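WbbM protein (Klebsiella pneumoniae, PDB 6U4B) is a trimeric, bifunctional glycosyltransferase that polymerises O-antigen, probably through two distinct transferase modules in each chain, one of them binding magnesium. Local coordinates at residues 110-113 / 114-117; 130-133 / 134-138; 380-384 / 385-389; 502-505 / 506-510. One frame throughout, in Å; residues are numbered along the deposited sequence.

Contact 1 (110-113 / 114-117)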
loop_
_atom_site.group_PDB
_atom_site.type_symbol
_atom_site.label_atom_id
_atom_site.label_comp_id
_atom_site.label_asym_id
_atom_site.label_seq_id
_atom_site.Cartn_x
_atom_site.Cartn_y
_atom_site.Cartn_z
ATOM N N SER A 110 38.423 -17.363 46.667
ATOM C CA SER A 110 39.588 -16.891 47.398
ATOM C C SER A 110 39.976 -17.872 48.501
ATOM O O SER A 110 39.208 -18.762 48.881
ATOM C CB SER A 110 39.328 -15.510 48.000
ATOM O OG SER A 110 38.556 -15.605 49.185
ATOM N N GLU A 111 41.194 -17.690 49.019
ATOM C CA GLU A 111 41.697 -18.567 50.074
ATOM C C GLU A 111 40.841 -18.476 51.330
ATOM O O GLU A 111 40.588 -19.489 51.992
ATOM C CB GLU A 111 43.151 -18.221 50.391
ATOM C CG GLU A 111 44.126 -18.581 49.284
ATOM C CD GLU A 111 44.361 -20.074 49.185
ATOM O OE1 GLU A 111 45.289 -20.576 49.855
ATOM O OE2 GLU A 111 43.611 -20.748 48.448
ATOM N N LYS A 112 40.391 -17.274 51.679
ATOM C CA LYS A 112 39.513 -17.107 52.831
ATOM C C LYS A 112 38.130 -17.652 52.496
ATOM O O LYS A 112 37.389 -17.053 51.708
ATOM C CB LYS A 112 39.431 -15.641 53.244
ATOM C CG LYS A 112 38.352 -15.382 54.284
ATOM C CD LYS A 112 38.442 -13.992 54.883
ATOM C CE LYS A 112 37.343 -13.790 55.914
ATOM N NZ LYS A 112 37.562 -12.584 56.753
ATOM N N GLN A 113 37.788 -18.800 53.077
ATOM C CA GLN A 113 36.441 -19.350 53.006
ATOM C C GLN A 113 35.684 -19.143 54.311
ATOM O O GLN A 113 34.751 -19.890 54.621
ATOM C CB GLN A 113 36.494 -20.832 52.640
ATOM C CG GLN A 113 37.079 -21.099 51.263
ATOM C CD GLN A 113 36.137 -20.692 50.142
ATOM O OE1 GLN A 113 34.918 -20.718 50.305
ATOM N NE2 GLN A 113 36.699 -20.316 48.999
ATOM N N THR A 114 36.067 -18.119 55.073
ATOM C CA THR A 114 35.567 -17.883 56.422
ATOM C C THR A 114 34.787 -16.572 56.517
ATOM O O THR A 114 34.707 -15.969 57.589
ATOM C CB THR A 114 36.722 -17.885 57.424
ATOM O OG1 THR A 114 37.789 -18.700 56.924
ATOM C CG2 THR A 114 36.266 -18.430 58.770
ATOM N N PHE A 115 34.217 -16.110 55.408
ATOM C CA PHE A 115 33.430 -14.887 55.436
ATOM C C PHE A 115 32.118 -15.110 56.177
ATOM O O PHE A 115 31.558 -16.212 56.181
ATOM C CB PHE A 115 33.153 -14.386 54.015
ATOM C CG PHE A 115 34.354 -13.790 53.336
ATOM C CD1 PHE A 115 34.735 -12.484 53.600
ATOM C CD2 PHE A 115 35.095 -14.530 52.430
ATOM C CE1 PHE A 115 35.839 -11.929 52.978
ATOM C CE2 PHE A 115 36.198 -13.982 51.804
ATOM C CZ PHE A 115 36.571 -12.679 52.079
ATOM N N SER A 116 31.629 -14.041 56.802
ATOM C CA SER A 116 30.370 -14.095 57.536
ATOM C C SER A 116 29.228 -14.519 56.617
ATOM O O SER A 116 28.958 -13.866 55.603
ATOM C CB SER A 116 30.069 -12.732 58.157
ATOM O OG SER A 116 31.254 -12.074 58.563
ATOM N N GLU A 117 28.564 -15.616 56.972
ATOM C CA GLU A 117 27.398 -16.102 56.250
ATOM C C GLU A 117 26.146 -15.820 57.065
ATOM O O GLU A 117 26.204 -15.531 58.263
ATOM C CB GLU A 117 27.520 -17.600 55.941
ATOM C CG GLU A 117 28.610 -17.928 54.928
ATOM C CD GLU A 117 28.781 -19.418 54.692
ATOM O OE1 GLU A 117 29.876 -19.833 54.246
ATOM O OE2 GLU A 117 27.823 -20.169 54.957
#
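Lys112 and Phe115 are brought together by a short bend of irregular chain, in which Gln113 and Thr114 both take the bridge conformation, with psi near +25°, before Phe115 returns to an extended one. The aromatic ring thereby swings back beneath the aliphatic chain of the lysine. Lys112 leaves the backbone with CG anti to N (chi1 170°) and stays extended to its end, so it runs across the ring face at about a right angle to the phenylalanine side chain. Its CE sits over the middle of the Phe115 ring, 3.8 Å from the centroid, in a CH-pi contact. The ammonium follows as an off-centre cation-pi partner, with Lys112 NZ 4.6 Å from the centroid of Phe115. Lys112 O also comes close, 3.3 Å from Phe115 CE2. This surface loop links strands 97-102 and 122-125 in the DUF4422 part of the chain, and Phe115 rests on Val123 of the second strand. At the rim of the ring, Ser110 OG lies in the ring plane, 3.9 Å from Phe115 CE2; the hydroxyl itself bonds to Asn108 OD1. Gln113 bends at chi2 (-72°), which carries its amide back to the start of the loop. There Gln113 NE2 reaches Ser110 O at 3.0 Å, in the carbonyl plane, and also bonds to Asn108 O, while OE1 accepts from the backbone N of Gln281.

Contact 2 (130-133 / 134-138)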
loop_
_atom_site.group_PDB
_atom_site.type_symbol
_atom_site.label_atom_id
_atom_site.label_comp_id
_atom_site.label_asym_id
_atom_site.label_seq_id
_atom_site.Cartn_x
_atom_site.Cartn_y
_atom_site.Cartn_z
ATOM N N GLU A 130 34.736 -3.211 42.499
ATOM C CA GLU A 130 36.085 -3.765 42.436
ATOM C C GLU A 130 36.467 -4.477 43.728
ATOM O O GLU A 130 37.206 -5.468 43.686
ATOM C CB GLU A 130 37.089 -2.660 42.102
ATOM C CG GLU A 130 37.260 -2.426 40.603
ATOM C CD GLU A 130 38.034 -1.161 40.284
ATOM O OE1 GLU A 130 37.395 -0.140 39.951
ATOM O OE2 GLU A 130 39.282 -1.184 40.371
ATOM N N GLU A 131 35.978 -3.999 44.877
ATOM C CA GLU A 131 36.241 -4.694 46.135
ATOM C C GLU A 131 35.564 -6.059 46.163
ATOM O O GLU A 131 36.130 -7.030 46.681
ATOM C CB GLU A 131 35.773 -3.847 47.316
ATOM C CG GLU A 131 35.942 -4.530 48.666
ATOM C CD GLU A 131 35.093 -3.899 49.752
ATOM O OE1 GLU A 131 34.232 -3.057 49.420
ATOM O OE2 GLU A 131 35.284 -4.248 50.936
ATOM N N TYR A 132 34.347 -6.145 45.621
ATOM C CA TYR A 132 33.626 -7.413 45.564
ATOM C C TYR A 132 34.434 -8.469 44.820
ATOM O O TYR A 132 34.600 -9.596 45.301
ATOM C CB TYR A 132 32.264 -7.196 44.898
ATOM C CG TYR A 132 31.472 -8.460 44.627
ATOM C CD1 TYR A 132 30.744 -9.074 45.636
ATOM C CD2 TYR A 132 31.433 -9.021 43.357
ATOM C CE1 TYR A 132 30.009 -10.221 45.394
ATOM C CE2 TYR A 132 30.700 -10.168 43.105
ATOM C CZ TYR A 132 29.992 -10.764 44.129
ATOM O OH TYR A 132 29.262 -11.908 43.890
ATOM N N GLU A 133 34.954 -8.113 43.645
ATOM C CA GLU A 133 35.722 -9.063 42.850
ATOM C C GLU A 133 37.058 -9.396 43.502
ATOM O O GLU A 133 37.606 -10.480 43.269
ATOM C CB GLU A 133 35.930 -8.507 41.442
ATOM C CG GLU A 133 34.639 -8.357 40.650
ATOM C CD GLU A 133 34.812 -7.517 39.399
ATOM O OE1 GLU A 133 34.843 -6.273 39.515
ATOM O OE2 GLU A 133 34.932 -8.101 38.304
ATOM N N LYS A 134 37.591 -8.489 44.323
ATOM C CA LYS A 134 38.865 -8.738 44.986
ATOM C C LYS A 134 38.710 -9.692 46.165
ATOM O O LYS A 134 39.458 -10.668 46.283
ATOM C CB LYS A 134 39.484 -7.416 45.450
ATOM C CG LYS A 134 40.852 -7.561 46.108
ATOM C CD LYS A 134 41.938 -7.858 45.084
ATOM C CE LYS A 134 43.312 -7.976 45.738
ATOM N NZ LYS A 134 43.455 -9.217 46.558
ATOM N N ILE A 135 37.747 -9.426 47.054
ATOM C CA ILE A 135 37.654 -10.216 48.280
ATOM C C ILE A 135 37.155 -11.626 47.988
ATOM O O ILE A 135 37.515 -12.577 48.693
ATOM C CB ILE A 135 36.762 -9.509 49.319
ATOM C CG1 ILE A 135 35.303 -9.467 48.856
ATOM C CG2 ILE A 135 37.277 -8.103 49.593
ATOM C CD1 ILE A 135 34.356 -8.925 49.902
ATOM N N PHE A 136 36.337 -11.794 46.953
ATOM C CA PHE A 136 35.789 -13.093 46.601
ATOM C C PHE A 136 36.558 -13.759 45.469
ATOM O O PHE A 136 36.100 -14.770 44.930
ATOM C CB PHE A 136 34.307 -12.950 46.253
ATOM C CG PHE A 136 33.470 -12.494 47.412
ATOM C CD1 PHE A 136 33.630 -13.074 48.662
ATOM C CD2 PHE A 136 32.556 -11.466 47.270
ATOM C CE1 PHE A 136 32.876 -12.655 49.742
ATOM C CE2 PHE A 136 31.797 -11.039 48.348
ATOM C CZ PHE A 136 31.958 -11.635 49.586
ATOM N N GLY A 137 37.716 -13.216 45.109
ATOM C CA GLY A 137 38.615 -13.877 44.177
ATOM C C GLY A 137 38.041 -14.101 42.796
ATOM O O GLY A 137 38.314 -15.136 42.176
ATOM N N LEU A 138 37.253 -13.150 42.298
ATOM C CA LEU A 138 36.625 -13.274 40.983
ATOM C C LEU A 138 37.520 -12.664 39.904
ATOM O O LEU A 138 37.175 -11.698 39.224
ATOM C CB LEU A 138 35.243 -12.632 41.001
ATOM C CG LEU A 138 34.217 -13.378 41.857
ATOM C CD1 LEU A 138 33.013 -12.502 42.131
ATOM C CD2 LEU A 138 33.791 -14.675 41.175
#
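Tyr132 and Phe136, one helical turn apart, form the aromatic part of this contact as an offset edge-to-face pair. The edge of Phe136 is directed at the face of Tyr132, with the planes 76° apart and the centroids separated by 5.2 Å. Phe136 CD2 lies 3.4 Å from Tyr132 CE1 and equally near CD1. With chi1 at 173° the Tyr132 ring stands out from the helix, leaning only slightly toward the C-terminal end, where Phe136 and Leu138 meet it; its hydroxyl bonds to Thr283 and His106.

Aliphatic side chains add to the pair. Leu138 CD1 packs obliquely on Tyr132, 3.4 Å from CE2, and Ile135 CG1 stands over the centre of the Phe136 ring. On the exposed flank Glu131 CG meets Ile135 CG2 at 3.9 Å, whereas Glu133, on the buried side, sends OE2 to the backbone N of Asn43.

Among the backbone bonds, Ile135 N donates to Glu131 O at 2.9 Å and Phe136 N to Tyr132 O at 3.3 Å, both in the usual i to i+4 pattern. Beyond them Leu138 N reaches back five residues to Glu133 O, at 2.9 Å, and Gly137 N bonds weakly to Lys134 O. With Gly137 at positive phi as the C-prime residue, this pairing is the Schellman motif, a classic way of ending an alpha helix, here helix 130-135.

Contact 3 (380-384 / 385-389)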
loop_
_atom_site.group_PDB
_atom_site.type_symbol
_atom_site.label_atom_id
_atom_site.label_comp_id
_atom_site.label_asym_id
_atom_site.label_seq_id
_atom_site.Cartn_x
_atom_site.Cartn_y
_atom_site.Cartn_z
ATOM N N ALA A 380 18.064 11.353 44.333
ATOM C CA ALA A 380 16.687 11.795 44.167
ATOM C C ALA A 380 15.987 10.933 43.114
ATOM O O ALA A 380 16.617 10.163 42.380
ATOM C CB ALA A 380 16.637 13.265 43.765
ATOM N N HIS A 381 14.663 11.066 43.041
ATOM C CA HIS A 381 13.875 10.310 42.077
ATOM C C HIS A 381 13.802 11.055 40.750
ATOM O O HIS A 381 13.647 12.279 40.711
ATOM C CB HIS A 381 12.465 10.035 42.612
ATOM C CG HIS A 381 11.524 11.194 42.491
ATOM N ND1 HIS A 381 10.847 11.486 41.326
ATOM C CD2 HIS A 381 11.140 12.129 43.392
ATOM C CE1 HIS A 381 10.092 12.555 41.512
ATOM N NE2 HIS A 381 10.251 12.963 42.758
ATOM N N PHE A 382 13.922 10.301 39.661
ATOM C CA PHE A 382 13.840 10.863 38.321
ATOM C C PHE A 382 13.439 9.747 37.371
ATOM O O PHE A 382 13.594 8.564 37.681
ATOM C CB PHE A 382 15.169 11.495 37.887
ATOM C CG PHE A 382 16.216 10.493 37.493
ATOM C CD1 PHE A 382 16.596 10.354 36.168
ATOM C CD2 PHE A 382 16.809 9.677 38.444
ATOM C CE1 PHE A 382 17.553 9.429 35.800
ATOM C CE2 PHE A 382 17.766 8.749 38.081
ATOM C CZ PHE A 382 18.138 8.625 36.757
ATOM N N SER A 383 12.925 10.135 36.209
ATOM C CA SER A 383 12.486 9.170 35.211
ATOM C C SER A 383 13.631 8.858 34.257
ATOM O O SER A 383 14.269 9.770 33.723
ATOM C CB SER A 383 11.279 9.705 34.439
ATOM O OG SER A 383 11.020 8.916 33.293
ATOM N N ALA A 384 13.890 7.565 34.049
ATOM C CA ALA A 384 14.923 7.170 33.098
ATOM C C ALA A 384 14.560 7.599 31.680
ATOM O O ALA A 384 15.436 7.972 30.891
ATOM C CB ALA A 384 15.149 5.660 33.163
ATOM N N SER A 385 13.270 7.560 31.341
ATOM C CA SER A 385 12.852 7.962 30.002
ATOM C C SER A 385 12.909 9.476 29.834
ATOM O O SER A 385 13.302 9.971 28.772
ATOM C CB SER A 385 11.446 7.437 29.712
ATOM O OG SER A 385 10.548 7.787 30.751
ATOM N N THR A 386 12.528 10.227 30.871
ATOM C CA THR A 386 12.569 11.685 30.784
ATOM C C THR A 386 13.988 12.185 30.533
ATOM O O THR A 386 14.190 13.163 29.805
ATOM C CB THR A 386 12.001 12.309 32.062
ATOM O OG1 THR A 386 10.628 11.929 32.213
ATOM C CG2 THR A 386 12.096 13.831 32.013
ATOM N N TYR A 387 14.984 11.513 31.112
ATOM C CA TYR A 387 16.375 11.936 31.010
ATOM C C TYR A 387 17.222 10.970 30.187
ATOM O O TYR A 387 18.445 10.935 30.347
ATOM C CB TYR A 387 16.967 12.112 32.410
ATOM C CG TYR A 387 16.282 13.195 33.211
ATOM C CD1 TYR A 387 15.219 12.899 34.056
ATOM C CD2 TYR A 387 16.691 14.517 33.110
ATOM C CE1 TYR A 387 14.589 13.892 34.782
ATOM C CE2 TYR A 387 16.066 15.512 33.827
ATOM C CZ TYR A 387 15.019 15.198 34.662
ATOM O OH TYR A 387 14.403 16.198 35.378
ATOM N N ALA A 388 16.589 10.203 29.294
ATOM C CA ALA A 388 17.298 9.163 28.553
ATOM C C ALA A 388 18.465 9.728 27.752
ATOM O O ALA A 388 19.520 9.089 27.650
ATOM C CB ALA A 388 16.325 8.430 27.628
ATOM N N ARG A 389 18.297 10.923 27.177
ATOM C CA ARG A 389 19.346 11.509 26.347
ATOM C C ARG A 389 20.655 11.676 27.112
ATOM O O ARG A 389 21.737 11.556 26.523
ATOM C CB ARG A 389 18.883 12.856 25.791
ATOM C CG ARG A 389 17.896 12.755 24.632
ATOM C CD ARG A 389 17.507 14.139 24.135
ATOM N NE ARG A 389 16.628 14.828 25.072
ATOM C CZ ARG A 389 15.447 15.346 24.753
ATOM N NH1 ARG A 389 14.999 15.275 23.505
ATOM N NH2 ARG A 389 14.718 15.953 25.680
#
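A local polar turn around Ser383, with an aromatic pair beside it, Ser383 facing Ser385 and Thr386 and Phe382 facing Tyr387, makes up this contact in the loop that leads from strand 360-366 to helix 392-395 in the glycosyltransferase family 8 part of the chain. Ser383 OG is the hub. With chi1 at 168° it points away from its own N and forward over the next peptides, where it accepts from Thr386 N at 3.1 Å in a nearly straight bond and, weakly, from Ser385 N. Ser385 OG donates to it as well, at 2.8 Å, placed there because that hydroxyl occupies the crowded position between its own N and carbonyl carbon. Thr386 OG1 comes in tightly too, 3.2 Å from Ser383 CB. The backbone joins in, as Tyr387 N donates to Ser383 O at 3.2 Å; a side-chain bond to the third residue on and a main-chain bond to the fourth together meet the definition of an ST motif, overlapped by a type I turn from Ser385 to Ala388 that leads into 3-10 geometry. Beneath it the rings of Phe382 and Tyr387 lie obliquely, planes 62° apart. Tyr387 CD1 approaches the Phe382 ring at its edge, 3.6 Å from CD1, and the same Tyr387 ring has Ser383 O at its own edge and Thr386 CG2 over the rim of one face. Phe382 also packs on Phe391, and Arg389, leaving the far end, forms a salt bridge with Asp406, a ligand of the bound magnesium.

Contact 4 (502-505 / 506-510)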
loop_
_atom_site.group_PDB
_atom_site.type_symbol
_atom_site.label_atom_id
_atom_site.label_comp_id
_atom_site.label_asym_id
_atom_site.label_seq_id
_atom_site.Cartn_x
_atom_site.Cartn_y
_atom_site.Cartn_z
ATOM N N TYR A 502 15.618 21.663 36.483
ATOM C CA TYR A 502 15.738 22.678 35.447
ATOM C C TYR A 502 14.427 22.851 34.690
ATOM O O TYR A 502 13.589 21.945 34.627
ATOM C CB TYR A 502 16.867 22.326 34.471
ATOM C CG TYR A 502 18.221 22.256 35.139
ATOM C CD1 TYR A 502 19.001 23.395 35.292
ATOM C CD2 TYR A 502 18.714 21.053 35.628
ATOM C CE1 TYR A 502 20.234 23.337 35.908
ATOM C CE2 TYR A 502 19.948 20.984 36.243
ATOM C CZ TYR A 502 20.703 22.129 36.381
ATOM O OH TYR A 502 21.932 22.068 36.998
ATOM N N TRP A 503 14.277 24.039 34.098
ATOM C CA TRP A 503 13.033 24.406 33.430
ATOM C C TRP A 503 12.666 23.402 32.342
ATOM O O TRP A 503 11.557 22.857 32.332
ATOM C CB TRP A 503 13.161 25.814 32.850
ATOM C CG TRP A 503 11.885 26.387 32.326
ATOM C CD1 TRP A 503 10.618 25.970 32.613
ATOM C CD2 TRP A 503 11.749 27.488 31.418
ATOM N NE1 TRP A 503 9.702 26.741 31.941
ATOM C CE2 TRP A 503 10.370 27.681 31.201
ATOM C CE3 TRP A 503 12.659 28.327 30.767
ATOM C CZ2 TRP A 503 9.879 28.679 30.362
ATOM C CZ3 TRP A 503 12.169 29.318 29.936
ATOM C CH2 TRP A 503 10.792 29.485 29.740
ATOM N N PHE A 504 13.590 23.140 31.420
ATOM C CA PHE A 504 13.366 22.182 30.346
ATOM C C PHE A 504 14.199 20.915 30.523
ATOM O O PHE A 504 14.640 20.314 29.541
ATOM C CB PHE A 504 13.632 22.828 28.989
ATOM C CG PHE A 504 12.525 23.731 28.535
ATOM C CD1 PHE A 504 11.402 23.213 27.910
ATOM C CD2 PHE A 504 12.594 25.096 28.751
ATOM C CE1 PHE A 504 10.373 24.042 27.496
ATOM C CE2 PHE A 504 11.571 25.930 28.340
ATOM C CZ PHE A 504 10.460 25.402 27.713
ATOM N N LEU A 505 14.427 20.518 31.772
ATOM C CA LEU A 505 14.911 19.177 32.134
ATOM C C LEU A 505 16.231 18.909 31.413
ATOM O O LEU A 505 17.132 19.764 31.462
ATOM C CB LEU A 505 13.790 18.181 31.853
ATOM C CG LEU A 505 12.389 18.556 32.340
ATOM C CD1 LEU A 505 11.374 17.517 31.892
ATOM C CD2 LEU A 505 12.355 18.725 33.853
ATOM N N ASP A 506 16.390 17.768 30.736
ATOM C CA ASP A 506 17.675 17.408 30.146
ATOM C C ASP A 506 18.075 18.329 29.003
ATOM O O ASP A 506 19.270 18.439 28.705
ATOM C CB ASP A 506 17.646 15.958 29.659
ATOM C CG ASP A 506 16.568 15.712 28.619
ATOM O OD1 ASP A 506 15.446 16.240 28.782
ATOM O OD2 ASP A 506 16.841 14.992 27.638
ATOM N N GLN A 507 17.113 18.982 28.347
ATOM C CA GLN A 507 17.476 19.973 27.338
ATOM C C GLN A 507 18.267 21.113 27.964
ATOM O O GLN A 507 19.256 21.584 27.389
ATOM C CB GLN A 507 16.228 20.505 26.629
ATOM C CG GLN A 507 16.546 21.456 25.474
ATOM C CD GLN A 507 15.322 21.827 24.653
ATOM O OE1 GLN A 507 15.041 21.209 23.627
ATOM N NE2 GLN A 507 14.591 22.841 25.100
ATOM N N ASP A 508 17.855 21.559 29.154
ATOM C CA ASP A 508 18.609 22.587 29.867
ATOM C C ASP A 508 19.951 22.055 30.348
ATOM O O ASP A 508 20.964 22.761 30.282
ATOM C CB ASP A 508 17.795 23.114 31.049
ATOM C CG ASP A 508 16.722 24.099 30.631
ATOM O OD1 ASP A 508 16.726 24.524 29.457
ATOM O OD2 ASP A 508 15.878 24.448 31.486
ATOM N N ILE A 509 19.976 20.816 30.845
ATOM C CA ILE A 509 21.219 20.226 31.332
ATOM C C ILE A 509 22.241 20.139 30.207
ATOM O O ILE A 509 23.416 20.481 30.385
ATOM C CB ILE A 509 20.943 18.844 31.953
ATOM C CG1 ILE A 509 20.124 18.990 33.236
ATOM C CG2 ILE A 509 22.247 18.106 32.225
ATOM C CD1 ILE A 509 19.683 17.676 33.835
ATOM N N MET A 510 21.805 19.693 29.026
ATOM C CA MET A 510 22.727 19.548 27.905
ATOM C C MET A 510 23.149 20.899 27.341
ATOM O O MET A 510 24.294 21.047 26.899
ATOM C CB MET A 510 22.095 18.678 26.813
ATOM C CG MET A 510 21.934 17.217 27.218
ATOM S SD MET A 510 21.298 16.170 25.892
ATOM C CE MET A 510 19.606 16.752 25.778
#
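Asp508 reaches back from the helix to the backbone of Phe504, and its conformation organises this contact. With CG anti to the carbonyl carbon (chi1 -78°), the carboxylate turns toward the preceding turn, and OD2 takes the Phe504 N-H in a short, almost straight bond of 2.6 Å. The donor meets OD2 from above the carboxylate plane, 64° out of it. Tyr458 OH also bonds to OD2 and Tyr471 OH to OD1, so both oxygens of this buried group have hydrogen-bond partners, which may favour the ionised form. The CB of Phe504 leans on the carboxylate, 3.6 Å from Asp508 OD1. Farther out, the Phe504 and Gln507 side chains run side by side in the same direction, with Phe504 CG 4.1 Å from Gln507 NE2, while Phe504 CE2 stands over the Trp503 ring. Gln507 OE1 bonds to Ala474 N and NE2 to Tyr471 OH. Tyr502 packs across Ile509 at about a right angle, its CD2 3.5 Å from Ile509 CG1. The chain makes a type I turn from Tyr502 to Leu505, Leu505 takes a positive phi, and Ile509 N then donates to Leu505 O at 3.1 Å. The turn joins helix 489-499 to helix 505-513: Ile509 packs back on Val496 and Leu497 of the former, Tyr502 and Trp503 on helix 455-461, and Gln507 on Gln473 of strand 472-473.

The four contacts fall into two pairs, one in each family region of the chain. Contacts 1 and 2 have centres about 12 Å apart and share an edge-to-face pair, Phe115 with Phe136, and a weak hydrogen bond from Ser110 OG to Ile135 O. Contacts 3 and 4 have centres about 11 Å apart and are joined by the salt bridge of Arg389 NE to Asp506 OD2, at 2.6 Å, with Leu505 packing on Tyr387. This second pair flanks the metal site of Asp406, Asp408 and His560: the Gln507 side chain lies about 8 Å from the magnesium ion, that of Thr386 about 12 Å. Between the pairs, the nearest atoms of contacts 2 and 3 are about 21 Å apart.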